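Local coordinates for 2-hydroxy-3-oxopropionate reductase (Polaromonas sp. JS666, PDB 4DLL), which probably catalyses the reversible NAD(P)H-dependent reduction of 2-hydroxy-3-oxopropanoate (tartronate semialdehyde) to D-glycerate, at residues A99-V104 against F120-S125; A201-V206 against L266-N271. All blocks are in the same frame, centred on the assembly; numbering follows the deposited sequence.

Interaction 1 (A99-V104 against F120-S125)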
loop_
_atom_site.group_PDB
_atom_site.type_symbol
_atom_site.label_atom_id
_atom_site.label_comp_id
_atom_site.label_asym_id
_atom_site.label_seq_id
_atom_site.Cartn_x
_atom_site.Cartn_y
_atom_site.Cartn_z
ATOM N N ALA A 99 -22.803 11.930 16.310
ATOM C CA ALA A 99 -24.099 12.564 16.684
ATOM C C ALA A 99 -25.209 11.540 16.832
ATOM O O ALA A 99 -25.958 11.528 17.820
ATOM C CB ALA A 99 -24.525 13.612 15.633
ATOM N N VAL A 100 -25.327 10.703 15.800
ATOM C CA VAL A 100 -26.309 9.610 15.785
ATOM C C VAL A 100 -26.070 8.696 16.979
ATOM O O VAL A 100 -27.022 8.344 17.687
ATOM C CB VAL A 100 -26.277 8.809 14.428
ATOM C CG1 VAL A 100 -27.392 7.754 14.347
ATOM C CG2 VAL A 100 -26.398 9.747 13.235
ATOM N N VAL A 101 -24.802 8.341 17.224
ATOM C CA VAL A 101 -24.502 7.455 18.351
ATOM C C VAL A 101 -24.942 8.092 19.674
ATOM O O VAL A 101 -25.619 7.441 20.455
ATOM C CB VAL A 101 -23.045 6.958 18.389
ATOM C CG1 VAL A 101 -22.735 6.323 19.760
ATOM C CG2 VAL A 101 -22.837 5.923 17.341
ATOM N N GLN A 102 -24.607 9.368 19.884
ATOM C CA GLN A 102 -24.997 10.131 21.064
ATOM C C GLN A 102 -26.505 10.099 21.252
ATOM O O GLN A 102 -26.990 9.810 22.340
ATOM C CB GLN A 102 -24.496 11.573 20.914
ATOM C CG GLN A 102 -25.302 12.683 21.697
ATOM C CD GLN A 102 -24.568 13.233 22.913
ATOM O OE1 GLN A 102 -23.328 13.233 22.975
ATOM N NE2 GLN A 102 -25.338 13.733 23.887
ATOM N N ASP A 103 -27.231 10.407 20.172
ATOM C CA ASP A 103 -28.680 10.502 20.196
ATOM C C ASP A 103 -29.286 9.164 20.606
ATOM O O ASP A 103 -29.942 9.053 21.655
ATOM C CB ASP A 103 -29.214 10.924 18.828
ATOM C CG ASP A 103 -30.683 11.299 18.876
ATOM O OD1 ASP A 103 -30.978 12.500 19.079
ATOM O OD2 ASP A 103 -31.545 10.394 18.754
ATOM N N VAL A 104 -29.031 8.137 19.805
ATOM C CA VAL A 104 -29.437 6.766 20.173
ATOM C C VAL A 104 -29.132 6.335 21.637
ATOM O O VAL A 104 -30.014 5.825 22.344
ATOM C CB VAL A 104 -28.911 5.723 19.169
ATOM C CG1 VAL A 104 -29.397 4.325 19.555
ATOM C CG2 VAL A 104 -29.425 6.066 17.797
ATOM N N PHE A 120 -20.894 -2.421 25.526
ATOM C CA PHE A 120 -21.230 -1.695 24.341
ATOM C C PHE A 120 -20.015 -1.636 23.425
ATOM O O PHE A 120 -18.992 -1.165 23.825
ATOM C CB PHE A 120 -21.703 -0.302 24.705
ATOM C CG PHE A 120 -22.062 0.572 23.529
ATOM C CD1 PHE A 120 -21.100 1.389 22.938
ATOM C CD2 PHE A 120 -23.366 0.656 23.083
ATOM C CE1 PHE A 120 -21.401 2.263 21.864
ATOM C CE2 PHE A 120 -23.708 1.514 22.008
ATOM C CZ PHE A 120 -22.709 2.324 21.392
ATOM N N LEU A 121 -20.165 -2.146 22.205
ATOM C CA LEU A 121 -19.112 -2.212 21.195
ATOM C C LEU A 121 -19.438 -1.176 20.161
ATOM O O LEU A 121 -20.443 -1.324 19.459
ATOM C CB LEU A 121 -19.075 -3.604 20.537
ATOM C CG LEU A 121 -18.017 -4.596 21.059
ATOM C CD1 LEU A 121 -17.954 -4.681 22.550
ATOM C CD2 LEU A 121 -18.188 -5.983 20.485
ATOM N N ASP A 122 -18.617 -0.130 20.068
ATOM C CA ASP A 122 -18.787 0.838 18.999
ATOM C C ASP A 122 -17.884 0.567 17.815
ATOM O O ASP A 122 -16.662 0.652 17.908
ATOM C CB ASP A 122 -18.684 2.295 19.459
ATOM C CG ASP A 122 -19.414 3.238 18.483
ATOM O OD1 ASP A 122 -19.582 2.839 17.283
ATOM O OD2 ASP A 122 -19.863 4.345 18.904
HETATM N N MSE A 123 -18.541 0.183 16.724
HETATM C CA MSE A 123 -17.930 -0.070 15.423
HETATM C C MSE A 123 -18.109 1.105 14.514
HETATM O O MSE A 123 -17.375 1.233 13.569
HETATM C CB MSE A 123 -18.584 -1.251 14.740
HETATM C CG MSE A 123 -18.420 -2.496 15.523
HETATM SE SE MSE A 123 -18.652 -4.030 14.342
HETATM C CE MSE A 123 -17.126 -5.156 15.242
ATOM N N ALA A 124 -19.090 1.952 14.759
ATOM C CA ALA A 124 -19.209 3.217 13.983
ATOM C C ALA A 124 -17.831 3.963 13.832
ATOM O O ALA A 124 -16.932 3.816 14.666
ATOM C CB ALA A 124 -20.211 4.090 14.644
ATOM N N SER A 125 -17.622 4.708 12.750
ATOM C CA SER A 125 -16.442 5.598 12.697
ATOM C C SER A 125 -16.815 6.891 13.460
ATOM O O SER A 125 -17.847 7.527 13.194
ATOM C CB SER A 125 -15.923 5.857 11.244
ATOM O OG SER A 125 -14.969 4.861 10.803
#

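Interaction 2 (A201-V206 against L266-N271)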
loop_
_atom_site.group_PDB
_atom_site.type_symbol
_atom_site.label_atom_id
_atom_site.label_comp_id
_atom_site.label_asym_id
_atom_site.label_seq_id
_atom_site.Cartn_x
_atom_site.Cartn_y
_atom_site.Cartn_z
ATOM N N ALA A 201 -5.532 6.120 11.519
ATOM C CA ALA A 201 -4.298 5.694 10.882
ATOM C C ALA A 201 -4.587 4.829 9.651
ATOM O O ALA A 201 -4.005 5.044 8.619
ATOM C CB ALA A 201 -3.314 4.948 11.907
ATOM N N ASN A 202 -5.462 3.833 9.759
ATOM C CA ASN A 202 -5.751 2.855 8.616
ATOM C C ASN A 202 -6.448 3.640 7.477
ATOM O O ASN A 202 -6.140 3.520 6.274
ATOM C CB ASN A 202 -6.737 1.867 9.228
ATOM C CG ASN A 202 -7.039 0.702 8.391
ATOM O OD1 ASN A 202 -8.002 0.695 7.595
ATOM N ND2 ASN A 202 -6.272 -0.372 8.642
ATOM N N GLN A 203 -7.349 4.540 7.837
ATOM C CA GLN A 203 -7.960 5.358 6.720
ATOM C C GLN A 203 -7.003 6.380 6.006
ATOM O O GLN A 203 -7.030 6.534 4.780
ATOM C CB GLN A 203 -9.277 6.021 7.173
ATOM C CG GLN A 203 -10.390 5.073 7.563
ATOM C CD GLN A 203 -10.452 3.786 6.693
ATOM O OE1 GLN A 203 -9.837 2.751 7.032
ATOM N NE2 GLN A 203 -11.156 3.870 5.548
HETATM N N MSE A 204 -6.185 7.090 6.748
HETATM C CA MSE A 204 -5.016 7.776 6.141
HETATM C C MSE A 204 -4.254 6.905 5.147
HETATM O O MSE A 204 -3.978 7.328 4.043
HETATM C CB MSE A 204 -4.017 8.161 7.242
HETATM C CG MSE A 204 -4.548 9.209 8.096
HETATM SE SE MSE A 204 -3.561 9.540 9.760
HETATM C CE MSE A 204 -5.195 9.648 10.744
ATOM N N ILE A 205 -3.828 5.713 5.558
ATOM C CA ILE A 205 -3.077 4.858 4.619
ATOM C C ILE A 205 -3.948 4.460 3.445
ATOM O O ILE A 205 -3.520 4.506 2.322
ATOM C CB ILE A 205 -2.505 3.552 5.292
ATOM C CG1 ILE A 205 -1.525 3.875 6.424
ATOM C CG2 ILE A 205 -1.903 2.610 4.230
ATOM C CD1 ILE A 205 -0.939 2.538 7.047
ATOM N N VAL A 206 -5.198 4.138 3.664
ATOM C CA VAL A 206 -6.017 3.778 2.510
ATOM C C VAL A 206 -6.216 5.027 1.596
ATOM O O VAL A 206 -6.072 4.937 0.372
ATOM C CB VAL A 206 -7.410 3.073 2.929
ATOM C CG1 VAL A 206 -8.412 2.934 1.737
ATOM C CG2 VAL A 206 -7.190 1.748 3.574
ATOM N N LEU A 266 -13.504 11.347 2.773
ATOM C CA LEU A 266 -13.290 12.759 3.114
ATOM C C LEU A 266 -13.446 12.958 4.611
ATOM O O LEU A 266 -12.576 13.543 5.267
ATOM C CB LEU A 266 -14.265 13.668 2.386
ATOM C CG LEU A 266 -14.180 15.164 2.770
ATOM C CD1 LEU A 266 -12.817 15.850 2.400
ATOM C CD2 LEU A 266 -15.380 15.930 2.175
ATOM N N LYS A 267 -14.534 12.417 5.147
ATOM C CA LYS A 267 -14.794 12.450 6.559
ATOM C C LYS A 267 -13.648 11.757 7.301
ATOM O O LYS A 267 -13.166 12.282 8.316
ATOM C CB LYS A 267 -16.184 11.810 6.838
ATOM C CG LYS A 267 -16.669 11.833 8.296
ATOM C CD LYS A 267 -17.661 10.635 8.662
ATOM C CE LYS A 267 -17.434 9.284 7.898
ATOM N NZ LYS A 267 -16.252 8.424 8.349
ATOM N N ASP A 268 -13.188 10.603 6.833
ATOM C CA ASP A 268 -12.073 9.961 7.538
ATOM C C ASP A 268 -10.886 10.909 7.557
ATOM O O ASP A 268 -10.280 11.077 8.582
ATOM C CB ASP A 268 -11.615 8.590 6.950
ATOM C CG ASP A 268 -12.740 7.581 6.778
ATOM O OD1 ASP A 268 -13.687 7.506 7.634
ATOM O OD2 ASP A 268 -12.650 6.835 5.755
HETATM N N MSE A 269 -10.560 11.521 6.431
HETATM C CA MSE A 269 -9.457 12.521 6.391
HETATM C C MSE A 269 -9.666 13.687 7.389
HETATM O O MSE A 269 -8.768 14.004 8.137
HETATM C CB MSE A 269 -9.205 13.077 4.960
HETATM C CG MSE A 269 -8.968 12.032 3.849
HETATM SE SE MSE A 269 -7.446 10.715 4.176
HETATM C CE MSE A 269 -8.324 9.460 5.401
ATOM N N ARG A 270 -10.870 14.266 7.401
ATOM C CA ARG A 270 -11.234 15.373 8.285
ATOM C C ARG A 270 -11.147 14.990 9.760
ATOM O O ARG A 270 -10.516 15.693 10.550
ATOM C CB ARG A 270 -12.645 15.903 7.961
ATOM C CG ARG A 270 -12.881 16.311 6.516
ATOM C CD ARG A 270 -12.671 17.786 6.350
ATOM N NE ARG A 270 -12.954 18.317 5.017
ATOM C CZ ARG A 270 -14.160 18.603 4.519
ATOM N NH1 ARG A 270 -15.278 18.418 5.209
ATOM N NH2 ARG A 270 -14.236 19.091 3.305
ATOM N N ASN A 271 -11.763 13.875 10.140
ATOM C CA ASN A 271 -11.550 13.353 11.497
ATOM C C ASN A 271 -10.099 13.086 11.873
ATOM O O ASN A 271 -9.719 13.217 13.029
ATOM C CB ASN A 271 -12.373 12.095 11.737
ATOM C CG ASN A 271 -13.800 12.408 11.798
ATOM O OD1 ASN A 271 -14.149 13.481 12.230
ATOM N ND2 ASN A 271 -14.631 11.525 11.324
#

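Interaction 1 (A99-V104 against F120-S125)
Val101 reaches from its helix onto the strand end at Asp122 and is the one residue of 99-104 that touches 120-125. Its two methyls straddle one carboxylate oxygen: Val101 CG1 lies 3.6 Å and Val101 CG2 3.7 Å from Asp122 OD2, the two side chains coming from opposite directions. With CG1 anti to the backbone N (chi1 167°), the branches spread along the strand. Val101 CG1 also leans obliquely on the ring of Phe120, 4.3 Å from Phe120 CZ, while Val101 CG2 meets Ala124 CB at 4.2 Å. Asp122 turns its other oxygen, OD1, back to the backbone N of Ala124, a weak and strongly bent bond of 2.7 Å, which may steady the carboxylate a little. All four touching residues are buried. The tight part is this small cluster; the other flank of the helix is looser, with Ala99 and Asp103 exposed on the side facing solvent. The arrangement is a helix lying on the parallel part of a mixed sheet, as expected of a Rossmann-type dinucleotide-binding domain. Strand 119-122 runs between strands 90-93 and 144-151; Ser93 touches Val101, Phe120 and Asp122, and across the sheet Leu121 packs on helix 170-183.

Interaction 2 (A201-V206 against L266-N271)
Gln203 and Asp268 meet at a slant where the two segments come closest, their CB atoms 3.5 Å apart. With Gln203 CG anti to the carbonyl carbon (chi1 -63°), that atom sits 3.4 Å from Asp268 OD2, and a bend at chi2 turns the amide toward the same oxygen. Gln203 NE2 gives Asp268 OD2 a weak hydrogen bond of 3.3 Å, with amide and carboxylate planes nearly perpendicular at 88°. Asp268 OD1 takes Lys267 NZ at 2.8 Å in a salt bridge, approached on the anti side and well out of the carboxylate plane. Replacing Asp268 by alanine would take away both carboxylate oxygens, and is likely to leave Lys267 NZ without this partner and the Gln203 amide freer to turn. Helices 194-222 and 262-278 belong to the all-helical C-terminal part common to the 3-hydroxyisobutyrate dehydrogenase family; the axes of segments 201-206 and 266-271 pass 9.2 Å apart, at a crossing angle of -125°. Met269, a selenomethionine, bends at chi2 and chi3, carrying its CE methyl across to the backbone, 3.3 Å from Gln203 O and 3.5 Å from Met204 N. Gln203 O accepts a hydrogen bond from Gln265 NE2. Beyond this crossing, Met204 packs on Phe219 of the second subunit, while Met269 lies on Tyr293 of helix 284-301.

The two contacts come in series along the chain, interaction 1 closing before interaction 2 opens, and their centres are about 18 Å apart. They share no helix or strand: interaction 1 joins helix 98-107 to strand 119-122 within the dinucleotide-binding domain, whereas interaction 2 joins helices 194-222 and 262-278 in the helical C-terminal domain. Still, their segments touch where the two parts face each other, with Ser125 CB 3.9 Å from Lys267 NZ. Interaction 2 also borders the second subunit, unlike interaction 1. In this family the substrate site generally lies between the two domains, so the Ser125-Lys267 meeting probably lies near that cleft.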